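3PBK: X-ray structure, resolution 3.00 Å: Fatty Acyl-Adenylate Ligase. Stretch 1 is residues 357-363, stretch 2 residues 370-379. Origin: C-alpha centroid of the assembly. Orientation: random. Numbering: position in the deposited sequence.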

# COMPACT_ATOMS: atom_id res chain seq x y z
N ASN A 357 -11.81 0.29 19.37
CA ASN A 357 -12.55 -0.67 20.17
C ASN A 357 -11.59 -1.52 20.99
O ASN A 357 -10.70 -2.18 20.45
N GLU A 358 -11.76 -1.51 22.31
CA GLU A 358 -10.92 -2.31 23.19
C GLU A 358 -11.52 -3.69 23.42
O GLU A 358 -12.75 -3.84 23.47
N VAL A 359 -10.66 -4.69 23.56
CA VAL A 359 -11.15 -6.05 23.75
C VAL A 359 -10.35 -6.78 24.83
O VAL A 359 -9.17 -6.50 25.02
N ASP A 360 -11.00 -7.69 25.55
CA ASP A 360 -10.28 -8.61 26.43
C ASP A 360 -9.33 -9.40 25.52
O ASP A 360 -9.78 -10.08 24.60
N ARG A 361 -8.03 -9.30 25.76
CA ARG A 361 -7.10 -9.96 24.86
C ARG A 361 -7.20 -11.49 24.95
O ARG A 361 -7.16 -12.17 23.92
N ASP A 362 -7.34 -12.01 26.16
CA ASP A 362 -7.45 -13.46 26.37
C ASP A 362 -8.70 -14.06 25.71
O ASP A 362 -8.67 -15.19 25.22
N ILE A 363 -9.79 -13.31 25.68
CA ILE A 363 -10.97 -13.82 25.00
C ILE A 363 -10.76 -13.90 23.48
O ILE A 363 -11.31 -14.76 22.81
N ALA A 370 -14.24 -10.93 19.92
CA ALA A 370 -13.98 -9.59 20.41
C ALA A 370 -15.05 -9.21 21.41
O ALA A 370 -16.16 -8.85 21.02
N VAL A 371 -14.74 -9.29 22.70
CA VAL A 371 -15.68 -8.80 23.71
C VAL A 371 -15.08 -7.63 24.47
O VAL A 371 -13.86 -7.43 24.48
N ALA A 372 -15.95 -6.83 25.09
CA ALA A 372 -15.51 -5.62 25.76
C ALA A 372 -14.88 -5.98 27.10
O ALA A 372 -15.38 -6.86 27.81
N PRO A 373 -13.76 -5.33 27.44
CA PRO A 373 -13.05 -5.64 28.68
C PRO A 373 -13.99 -5.52 29.86
O PRO A 373 -14.66 -4.51 30.02
N GLY A 374 -14.06 -6.57 30.67
CA GLY A 374 -14.90 -6.55 31.86
C GLY A 374 -14.12 -6.34 33.14
O GLY A 374 -12.96 -5.92 33.12
N ALA A 375 -14.77 -6.63 34.26
CA ALA A 375 -14.17 -6.47 35.57
C ALA A 375 -13.06 -7.49 35.78
O ALA A 375 -12.15 -7.26 36.57
N GLU A 376 -13.13 -8.60 35.06
CA GLU A 376 -12.17 -9.68 35.25
C GLU A 376 -11.11 -9.71 34.15
O GLU A 376 -10.20 -10.55 34.16
N THR A 377 -11.22 -8.78 33.21
CA THR A 377 -10.28 -8.68 32.11
C THR A 377 -8.88 -8.34 32.62
O THR A 377 -8.69 -7.37 33.35
N ARG A 378 -7.90 -9.13 32.21
CA ARG A 378 -6.52 -8.91 32.63
C ARG A 378 -5.61 -8.35 31.53
O ARG A 378 -4.55 -7.80 31.81
N ALA A 379 -6.01 -8.51 30.28
CA ALA A 379 -5.21 -8.01 29.17
C ALA A 379 -6.13 -7.40 28.12
O ALA A 379 -7.27 -7.82 27.98

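Where the strand of stretch 1 gives way to a helix, the irregular second stretch packs against the junction, and Asp360 organises the contact. Its backbone N donates to Val371 O (3.1 Å), while its side chain, with chi1 in the t well at -170° and chi2 at -36°, spreads its two carboxylate oxygens between different donors. Asp360 OD2 accepts from Thr377 OG1 at 2.7 Å; Asp360 OD1 accepts a weak bond of 3.1 Å from Asp362 N, capping the helix. Aspartate suits this N-cap position because its short side chain can curl forward to the amide of Asp362, one of the first helix amides, which lack an earlier helical carbonyl to bind.

Thr377 answers with chi1 at -75° (m), which places its hydroxyl at a small polar hub. While Thr377 OG1 donates to Asp360 OD2, it also accepts from Gly374 N at 2.8 Å, so one hydroxyl ties the turn of its own stretch to the helix cap. The turn is further closed by a weak bond of 3.3 Å from Thr377 N to Gly374 O.

Apolar packing flanks this centre. Ile363 points toward stretch 2 in an m, t conformation, and its CG2 meets Val371 CG1 at 3.4 Å. Val371 has chi1 at -23°, between the usual wells, and in this setting CG1 lies against Ile363; Val371 CG2 lies 4.3 Å from Asp360 CB. Val359 points away overall, yet in its m rotamer CG1 still reaches Ala370 CB at 3.8 Å. The proline ring of Pro373, with C-gamma exo pucker, lies against the strand: its CD is 3.2 Å from Glu358 O, and its CG is 4.0 Å from Glu358 CB. Having no amide hydrogen, proline can pack here without leaving a backbone donor unpaired.

At the helix start, Arg361 N donates a nearly straight bond of 2.8 Å to Ala379 O. The arginine side chain runs t, t, p, and Ala379 CB, pointing toward stretch 1, covers one face of the guanidinium, 3.7 Å from Arg361 NH2. A methyl group suits that face, since the planar group directs its N-H bonds along its edges; NH2 is hydrogen-bonded elsewhere in the structure. Asp362, chi1 m, adds a long, purely electrostatic salt bridge from OD1 to Arg361 NH1 (3.9 Å), and its OD2 comes within 4.1 Å of Ala379 CB.

One water completes the join: it donates to Asp360 O and accepts from Val371 N, both at 2.7 Å, linking the backbones beside the direct Asp360–Val371 bond.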

# COMPACT_ATOMS: atom_id res chain seq x y z
CB ASN A 357 -13.42 -1.57 19.29
CG ASN A 357 -14.33 -2.47 20.12
OD1 ASN A 357 -14.10 -3.68 20.23
ND2 ASN A 357 -15.35 -1.88 20.73
CB GLU A 358 -10.69 -1.61 24.51
CG GLU A 358 -9.85 -0.37 24.38
CD GLU A 358 -9.83 0.45 25.64
OE1 GLU A 358 -10.65 0.16 26.54
OE2 GLU A 358 -8.99 1.38 25.74
CB VAL A 359 -11.08 -6.86 22.43
CG1 VAL A 359 -11.95 -6.21 21.34
CG2 VAL A 359 -9.64 -7.01 21.98
CB ASP A 360 -11.24 -9.55 27.17
CG ASP A 360 -10.56 -10.35 28.28
OD1 ASP A 360 -9.39 -10.74 28.13
OD2 ASP A 360 -11.20 -10.60 29.32
CB ARG A 361 -5.66 -9.48 25.06
CG ARG A 361 -4.66 -10.38 24.35
CD ARG A 361 -3.38 -9.70 23.97
NE ARG A 361 -2.47 -9.42 25.09
CZ ARG A 361 -2.03 -10.33 25.96
NH1 ARG A 361 -2.44 -11.60 25.89
NH2 ARG A 361 -1.20 -9.95 26.92
CB ASP A 362 -7.37 -13.80 27.86
CG ASP A 362 -6.05 -13.39 28.48
OD1 ASP A 362 -4.99 -13.71 27.88
OD2 ASP A 362 -6.06 -12.74 29.55
CB ILE A 363 -12.21 -13.00 25.35
CG1 ILE A 363 -12.49 -13.11 26.84
CG2 ILE A 363 -13.41 -13.49 24.57
CD1 ILE A 363 -13.93 -12.92 27.17
CB ALA A 370 -14.00 -8.61 19.25
CB VAL A 371 -16.12 -9.90 24.68
CG1 VAL A 371 -15.94 -11.25 24.04
CG2 VAL A 371 -15.32 -9.82 25.95
CB ALA A 372 -16.65 -4.67 25.94
CB PRO A 373 -11.98 -4.55 28.76
CG PRO A 373 -11.75 -4.16 27.35
CD PRO A 373 -13.08 -4.29 26.66
CB ALA A 375 -15.21 -6.61 36.65
CB GLU A 376 -12.90 -11.02 35.34
CG GLU A 376 -14.29 -10.90 35.98
CD GLU A 376 -14.80 -12.23 36.51
OE1 GLU A 376 -14.05 -13.24 36.44
OE2 GLU A 376 -15.95 -12.27 37.02
CB THR A 377 -10.72 -7.62 31.10
OG1 THR A 377 -11.80 -8.13 30.32
CG2 THR A 377 -9.56 -7.24 30.17
CB ARG A 378 -5.94 -10.19 33.21
CG ARG A 378 -6.32 -10.47 34.65
CD ARG A 378 -5.30 -11.44 35.25
NE ARG A 378 -5.67 -11.95 36.56
CZ ARG A 378 -6.65 -12.83 36.78
NH1 ARG A 378 -7.41 -13.27 35.77
NH2 ARG A 378 -6.90 -13.24 38.02
CB ALA A 379 -4.38 -9.12 28.58
O HOH W 1 -12.13 -9.77 23.30